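Local coordinates for diaminopimelate decarboxylase (Phaeodactylum tricornutum, PDB 7JPJ), which probably decarboxylates diaminopimelate to lysine with the help of pyridoxal 5'-phosphate, and works as an obligate dimer, at residues A41-L53 with L252-K264. Numbering follows the deposited sequence.
Sequences ADACLAFPNAYGL and LQKIGKPVADAFK
Pro-48 turns the CB, CG and CD side of its ring to the helix backbone at Gly-256, which has no side chain: Pro-48 CB comes 3.5 Å from Gly-256 C, while CG and CD sit near the glycine CA. Beside it the Phe-47 ring dips toward the helix, its CG anti to the backbone N (chi1 -162°). Phe-47 CE1 approaches Gly-256 CA at 3.8 Å, Leu-252 O lies over one face of the ring, and the Leu-252 and Phe-47 side chains cross at about a right angle, Leu-252 CD2 3.9 Å from Phe-47 CE2. Met-276 of the neighbouring barrel strand also packs on Phe-47. Gln-253, bent at chi2 (-63°), folds back so that NE2 donates to Ala-46 O at 2.7 Å, reaching it from above the carbonyl plane. Farther along, Ala-50 CB meets Phe-263 CB at 3.8 Å, and Tyr-51 OH comes near Lys-264 CA and CG. Within the loop, Asn-49 ND2 bonds Phe-47 O at 3.2 Å, in the carbonyl plane. Helix 252-270 thus packs on the loop joining helix 34-45 to strand 53-58 of the TIM-type barrel, mostly by van der Waals contact of side chains with each other and with backbone, so the contact depends on close fit; the Gln-253 to Ala-46 hydrogen bond alone crosses between the segments.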
ATOM      1  N   ALA A  41      18.452 -20.063  -1.612  1.00 19.61           N
ATOM      2  CA  ALA A  41      19.146 -20.147  -2.893  1.00 19.53           C
ATOM      3  C   ALA A  41      19.549 -21.583  -3.202  1.00 20.40           C
ATOM      4  O   ALA A  41      19.325 -22.079  -4.312  1.00 20.35           O
ATOM      5  CB  ALA A  41      20.370 -19.233  -2.887  1.00 19.35           C
ATOM      6  N   ASP A  42      20.141 -22.270  -2.221  1.00 20.96           N
ATOM      7  CA  ASP A  42      20.546 -23.657  -2.424  1.00 21.23           C
ATOM      8  C   ASP A  42      19.338 -24.563  -2.637  1.00 21.80           C
ATOM      9  O   ASP A  42      19.377 -25.469  -3.477  1.00 22.00           O
ATOM     10  CB  ASP A  42      21.377 -24.134  -1.232  1.00 21.21           C
ATOM     11  CG  ASP A  42      22.855 -23.827  -1.390  1.00 20.71           C
ATOM     12  OD1 ASP A  42      23.267 -23.410  -2.496  1.00 20.42           O
ATOM     13  OD2 ASP A  42      23.606 -23.994  -0.403  1.00 20.49           O
ATOM     14  N   ALA A  43      18.257 -24.333  -1.888  1.00 19.48           N
ATOM     15  CA  ALA A  43      17.064 -25.156  -2.046  1.00 19.78           C
ATOM     16  C   ALA A  43      16.456 -25.005  -3.434  1.00 19.40           C
ATOM     17  O   ALA A  43      15.888 -25.964  -3.968  1.00 19.73           O
ATOM     18  CB  ALA A  43      16.035 -24.804  -0.974  1.00 19.92           C
ATOM     19  N   CYS A  44      16.559 -23.817  -4.034  1.00 20.55           N
ATOM     20  CA  CYS A  44      16.006 -23.619  -5.369  1.00 20.24           C
ATOM     21  C   CYS A  44      16.937 -24.153  -6.448  1.00 20.40           C
ATOM     22  O   CYS A  44      16.477 -24.752  -7.425  1.00 20.60           O
ATOM     23  CB  CYS A  44      15.709 -22.138  -5.603  1.00 18.92           C
ATOM     24  SG  CYS A  44      14.402 -21.472  -4.551  1.00 18.26           S
ATOM     25  N   LEU A  45      18.248 -23.951  -6.290  1.00 18.55           N
ATOM     26  CA  LEU A  45      19.213 -24.507  -7.231  1.00 18.65           C
ATOM     27  C   LEU A  45      19.237 -26.030  -7.213  1.00 19.25           C
ATOM     28  O   LEU A  45      19.814 -26.634  -8.125  1.00 19.37           O
ATOM     29  CB  LEU A  45      20.610 -23.964  -6.932  1.00 18.63           C
ATOM     30  CG  LEU A  45      20.831 -22.490  -7.270  1.00 18.13           C
ATOM     31  CD1 LEU A  45      22.044 -21.946  -6.533  1.00 18.26           C
ATOM     32  CD2 LEU A  45      20.976 -22.303  -8.768  1.00 17.90           C
ATOM     33  N   ALA A  46      18.631 -26.660  -6.205  1.00 19.32           N
ATOM     34  CA  ALA A  46      18.523 -28.108  -6.117  1.00 19.85           C
ATOM     35  C   ALA A  46      17.177 -28.622  -6.617  1.00 20.16           C
ATOM     36  O   ALA A  46      16.811 -29.768  -6.332  1.00 20.62           O
ATOM     37  CB  ALA A  46      18.763 -28.562  -4.678  1.00 20.15           C
ATOM     38  N   PHE A  47      16.435 -27.796  -7.350  1.00 21.62           N
ATOM     39  CA  PHE A  47      15.133 -28.198  -7.861  1.00 21.87           C
ATOM     40  C   PHE A  47      15.295 -29.347  -8.853  1.00 22.06           C
ATOM     41  O   PHE A  47      16.159 -29.277  -9.739  1.00 21.81           O
ATOM     42  CB  PHE A  47      14.443 -27.010  -8.534  1.00 21.46           C
ATOM     43  CG  PHE A  47      12.959 -27.177  -8.702  1.00 21.72           C
ATOM     44  CD1 PHE A  47      12.443 -27.842  -9.804  1.00 21.71           C
ATOM     45  CD2 PHE A  47      12.079 -26.654  -7.768  1.00 21.36           C
ATOM     46  CE1 PHE A  47      11.077 -27.994  -9.965  1.00 21.59           C
ATOM     47  CE2 PHE A  47      10.712 -26.800  -7.924  1.00 20.63           C
ATOM     48  CZ  PHE A  47      10.212 -27.472  -9.024  1.00 20.89           C
ATOM     49  N   PRO A  48      14.503 -30.411  -8.739  1.00 22.49           N
ATOM     50  CA  PRO A  48      14.630 -31.532  -9.681  1.00 22.63           C
ATOM     51  C   PRO A  48      14.318 -31.099 -11.108  1.00 22.45           C
ATOM     52  O   PRO A  48      13.275 -30.499 -11.380  1.00 22.33           O
ATOM     53  CB  PRO A  48      13.608 -32.549  -9.160  1.00 22.85           C
ATOM     54  CG  PRO A  48      13.383 -32.169  -7.728  1.00 22.79           C
ATOM     55  CD  PRO A  48      13.516 -30.683  -7.682  1.00 22.55           C
ATOM     56  N   ASN A  49      15.237 -31.406 -12.021  1.00 20.49           N
ATOM     57  CA  ASN A  49      15.082 -31.060 -13.428  1.00 21.08           C
ATOM     58  C   ASN A  49      15.554 -32.223 -14.287  1.00 22.17           C
ATOM     59  O   ASN A  49      16.399 -33.020 -13.871  1.00 22.71           O
ATOM     60  CB  ASN A  49      15.858 -29.785 -13.795  1.00 21.08           C
ATOM     61  CG  ASN A  49      17.354 -29.943 -13.640  1.00 21.39           C
ATOM     62  OD1 ASN A  49      18.083 -30.014 -14.626  1.00 21.78           O
ATOM     63  ND2 ASN A  49      17.822 -29.987 -12.397  1.00 21.02           N
ATOM     64  N   ALA A  50      14.999 -32.313 -15.495  1.00 20.51           N
ATOM     65  CA  ALA A  50      15.329 -33.407 -16.398  1.00 21.79           C
ATOM     66  C   ALA A  50      16.507 -33.069 -17.306  1.00 22.06           C
ATOM     67  O   ALA A  50      17.457 -33.851 -17.409  1.00 23.25           O
ATOM     68  CB  ALA A  50      14.106 -33.786 -17.237  1.00 22.00           C
ATOM     69  N   TYR A  51      16.468 -31.905 -17.958  1.00 20.64           N
ATOM     70  CA  TYR A  51      17.463 -31.551 -18.964  1.00 21.09           C
ATOM     71  C   TYR A  51      18.021 -30.149 -18.746  1.00 20.10           C
ATOM     72  O   TYR A  51      18.470 -29.503 -19.699  1.00 20.22           O
ATOM     73  CB  TYR A  51      16.872 -31.677 -20.368  1.00 21.56           C
ATOM     74  CG  TYR A  51      16.131 -32.975 -20.587  1.00 22.54           C
ATOM     75  CD1 TYR A  51      16.819 -34.173 -20.721  1.00 24.00           C
ATOM     76  CD2 TYR A  51      14.743 -33.004 -20.654  1.00 22.17           C
ATOM     77  CE1 TYR A  51      16.150 -35.364 -20.916  1.00 25.04           C
ATOM     78  CE2 TYR A  51      14.063 -34.194 -20.851  1.00 23.23           C
ATOM     79  CZ  TYR A  51      14.775 -35.370 -20.981  1.00 24.66           C
ATOM     80  OH  TYR A  51      14.116 -36.561 -21.176  1.00 25.86           O
ATOM     81  N   GLY A  52      18.003 -29.662 -17.506  1.00 21.31           N
ATOM     82  CA  GLY A  52      18.554 -28.350 -17.220  1.00 20.52           C
ATOM     83  C   GLY A  52      17.605 -27.418 -16.492  1.00 19.96           C
ATOM     84  O   GLY A  52      16.402 -27.393 -16.776  1.00 20.01           O
ATOM     85  N   LEU A  53      18.141 -26.630 -15.559  1.00 19.90           N
ATOM     86  CA  LEU A  53      17.347 -25.749 -14.716  1.00 18.82           C
ATOM     87  C   LEU A  53      17.957 -24.356 -14.685  1.00 18.29           C
ATOM     88  O   LEU A  53      19.181 -24.203 -14.695  1.00 18.86           O
ATOM     89  CB  LEU A  53      17.247 -26.301 -13.286  1.00 19.06           C
ATOM     90  CG  LEU A  53      16.752 -25.350 -12.193  1.00 18.25           C
ATOM     91  CD1 LEU A  53      15.243 -25.157 -12.284  1.00 17.54           C
ATOM     92  CD2 LEU A  53      17.160 -25.835 -10.811  1.00 18.94           C
ATOM     93  N   LEU A 252      10.319 -28.606  -2.382  1.00 23.48           N
ATOM     94  CA  LEU A 252      10.717 -28.530  -3.785  1.00 23.56           C
ATOM     95  C   LEU A 252      11.167 -29.882  -4.325  1.00 24.70           C
ATOM     96  O   LEU A 252      11.060 -30.129  -5.532  1.00 25.05           O
ATOM     97  CB  LEU A 252      11.825 -27.493  -3.961  1.00 22.86           C
ATOM     98  CG  LEU A 252      11.441 -26.059  -3.601  1.00 21.85           C
ATOM     99  CD1 LEU A 252      12.536 -25.088  -4.014  1.00 21.17           C
ATOM    100  CD2 LEU A 252      10.116 -25.689  -4.246  1.00 21.26           C
ATOM    101  N   GLN A 253      11.671 -30.765  -3.462  1.00 22.05           N
ATOM    102  CA  GLN A 253      12.071 -32.087  -3.926  1.00 22.97           C
ATOM    103  C   GLN A 253      10.857 -32.964  -4.212  1.00 24.37           C
ATOM    104  O   GLN A 253      10.875 -33.770  -5.150  1.00 25.28           O
ATOM    105  CB  GLN A 253      12.985 -32.753  -2.898  1.00 23.94           C
ATOM    106  CG  GLN A 253      14.279 -32.001  -2.637  1.00 23.77           C
ATOM    107  CD  GLN A 253      15.160 -31.914  -3.869  1.00 23.47           C
ATOM    108  OE1 GLN A 253      15.175 -32.819  -4.706  1.00 23.94           O
ATOM    109  NE2 GLN A 253      15.905 -30.820  -3.985  1.00 22.81           N
ATOM    110  N   LYS A 254       9.790 -32.817  -3.424  1.00 24.28           N
ATOM    111  CA  LYS A 254       8.621 -33.675  -3.593  1.00 25.53           C
ATOM    112  C   LYS A 254       7.789 -33.270  -4.803  1.00 25.90           C
ATOM    113  O   LYS A 254       7.295 -34.137  -5.531  1.00 26.98           O
ATOM    114  CB  LYS A 254       7.769 -33.658  -2.322  1.00 24.66           C
ATOM    115  CG  LYS A 254       8.377 -34.452  -1.187  1.00 24.94           C
ATOM    116  CD  LYS A 254       7.554 -34.362   0.083  1.00 25.08           C
ATOM    117  CE  LYS A 254       8.128 -35.283   1.150  1.00 26.99           C
ATOM    118  NZ  LYS A 254       9.615 -35.181   1.196  1.00 26.87           N
ATOM    119  N   ILE A 255       7.610 -31.967  -5.030  1.00 27.42           N
ATOM    120  CA  ILE A 255       6.852 -31.530  -6.199  1.00 27.57           C
ATOM    121  C   ILE A 255       7.724 -31.440  -7.442  1.00 27.82           C
ATOM    122  O   ILE A 255       7.197 -31.387  -8.560  1.00 28.16           O
ATOM    123  CB  ILE A 255       6.170 -30.173  -5.955  1.00 25.78           C
ATOM    124  CG1 ILE A 255       7.211 -29.055  -5.899  1.00 24.85           C
ATOM    125  CG2 ILE A 255       5.337 -30.212  -4.678  1.00 24.52           C
ATOM    126  CD1 ILE A 255       6.661 -27.692  -6.234  1.00 23.43           C
ATOM    127  N   GLY A 256       9.043 -31.430  -7.280  1.00 24.76           N
ATOM    128  CA  GLY A 256       9.948 -31.285  -8.400  1.00 24.14           C
ATOM    129  C   GLY A 256      10.093 -32.525  -9.259  1.00 25.29           C
ATOM    130  O   GLY A 256      10.205 -32.419 -10.482  1.00 25.13           O
ATOM    131  N   LYS A 257      10.101 -33.705  -8.640  1.00 25.41           N
ATOM    132  CA  LYS A 257      10.313 -34.947  -9.380  1.00 26.24           C
ATOM    133  C   LYS A 257       9.157 -35.252 -10.336  1.00 27.05           C
ATOM    134  O   LYS A 257       9.414 -35.638 -11.483  1.00 27.08           O
ATOM    135  CB  LYS A 257      10.550 -36.114  -8.416  1.00 27.08           C
ATOM    136  CG  LYS A 257      11.719 -37.014  -8.812  1.00 27.23           C
ATOM    137  CD  LYS A 257      13.063 -36.353  -8.500  1.00 26.12           C
ATOM    138  CE  LYS A 257      14.163 -36.825  -9.448  1.00 25.38           C
ATOM    139  NZ  LYS A 257      15.426 -36.052  -9.268  1.00 23.94           N
ATOM    140  N   PRO A 258       7.887 -35.111  -9.928  1.00 26.77           N
ATOM    141  CA  PRO A 258       6.803 -35.259 -10.916  1.00 26.40           C
ATOM    142  C   PRO A 258       6.855 -34.217 -12.021  1.00 25.74           C
ATOM    143  O   PRO A 258       6.443 -34.504 -13.154  1.00 25.60           O
ATOM    144  CB  PRO A 258       5.531 -35.120 -10.066  1.00 25.66           C
ATOM    145  CG  PRO A 258       5.953 -35.486  -8.697  1.00 26.14           C
ATOM    146  CD  PRO A 258       7.348 -34.974  -8.562  1.00 26.77           C
ATOM    147  N   VAL A 259       7.341 -33.011 -11.726  1.00 25.73           N
ATOM    148  CA  VAL A 259       7.534 -32.007 -12.768  1.00 24.79           C
ATOM    149  C   VAL A 259       8.637 -32.439 -13.725  1.00 24.89           C
ATOM    150  O   VAL A 259       8.478 -32.381 -14.950  1.00 24.89           O
ATOM    151  CB  VAL A 259       7.840 -30.636 -12.140  1.00 23.74           C
ATOM    152  CG1 VAL A 259       8.346 -29.674 -13.203  1.00 23.05           C
ATOM    153  CG2 VAL A 259       6.601 -30.079 -11.464  1.00 23.63           C
ATOM    154  N   ALA A 260       9.775 -32.871 -13.177  1.00 24.92           N
ATOM    155  CA  ALA A 260      10.870 -33.349 -14.015  1.00 24.65           C
ATOM    156  C   ALA A 260      10.455 -34.555 -14.845  1.00 25.72           C
ATOM    157  O   ALA A 260      10.935 -34.728 -15.972  1.00 25.49           O
ATOM    158  CB  ALA A 260      12.083 -33.689 -13.151  1.00 24.45           C
ATOM    159  N   ASP A 261       9.567 -35.399 -14.313  1.00 26.85           N
ATOM    160  CA  ASP A 261       9.072 -36.523 -15.098  1.00 27.63           C
ATOM    161  C   ASP A 261       8.160 -36.058 -16.226  1.00 27.27           C
ATOM    162  O   ASP A 261       8.169 -36.654 -17.309  1.00 27.47           O
ATOM    163  CB  ASP A 261       8.346 -37.522 -14.195  1.00 28.50           C
ATOM    164  CG  ASP A 261       9.302 -38.345 -13.345  1.00 29.07           C
ATOM    165  OD1 ASP A 261      10.347 -38.782 -13.874  1.00 29.08           O
ATOM    166  OD2 ASP A 261       9.010 -38.550 -12.147  1.00 29.32           O
ATOM    167  N   ALA A 262       7.374 -35.000 -15.997  1.00 25.50           N
ATOM    168  CA  ALA A 262       6.564 -34.440 -17.074  1.00 25.36           C
ATOM    169  C   ALA A 262       7.436 -33.893 -18.196  1.00 24.76           C
ATOM    170  O   ALA A 262       7.011 -33.864 -19.355  1.00 25.07           O
ATOM    171  CB  ALA A 262       5.647 -33.348 -16.528  1.00 24.82           C
ATOM    172  N   PHE A 263       8.654 -33.453 -17.872  1.00 26.52           N
ATOM    173  CA  PHE A 263       9.606 -33.075 -18.910  1.00 25.69           C
ATOM    174  C   PHE A 263      10.129 -34.297 -19.647  1.00 26.38           C
ATOM    175  O   PHE A 263      10.351 -34.251 -20.862  1.00 25.85           O
ATOM    176  CB  PHE A 263      10.764 -32.291 -18.302  1.00 24.71           C
ATOM    177  CG  PHE A 263      10.538 -30.817 -18.261  1.00 23.27           C
ATOM    178  CD1 PHE A 263       9.675 -30.262 -17.331  1.00 23.20           C
ATOM    179  CD2 PHE A 263      11.191 -29.980 -19.149  1.00 22.16           C
ATOM    180  CE1 PHE A 263       9.467 -28.902 -17.289  1.00 22.06           C
ATOM    181  CE2 PHE A 263      10.987 -28.619 -19.112  1.00 21.19           C
ATOM    182  CZ  PHE A 263      10.121 -28.079 -18.182  1.00 21.15           C
ATOM    183  N   LYS A 264      10.345 -35.399 -18.925  1.00 26.70           N
ATOM    184  CA  LYS A 264      10.803 -36.624 -19.569  1.00 27.33           C
ATOM    185  C   LYS A 264       9.727 -37.206 -20.476  1.00 28.01           C
ATOM    186  O   LYS A 264      10.033 -37.735 -21.550  1.00 28.02           O
ATOM    187  CB  LYS A 264      11.226 -37.649 -18.516  1.00 28.12           C
ATOM    188  CG  LYS A 264      12.418 -37.238 -17.668  1.00 27.49           C
ATOM    189  CD  LYS A 264      13.052 -38.454 -17.005  1.00 28.12           C
ATOM    190  CE  LYS A 264      14.092 -38.050 -15.971  1.00 27.34           C
ATOM    191  NZ  LYS A 264      13.463 -37.417 -14.778  1.00 27.56           N
TER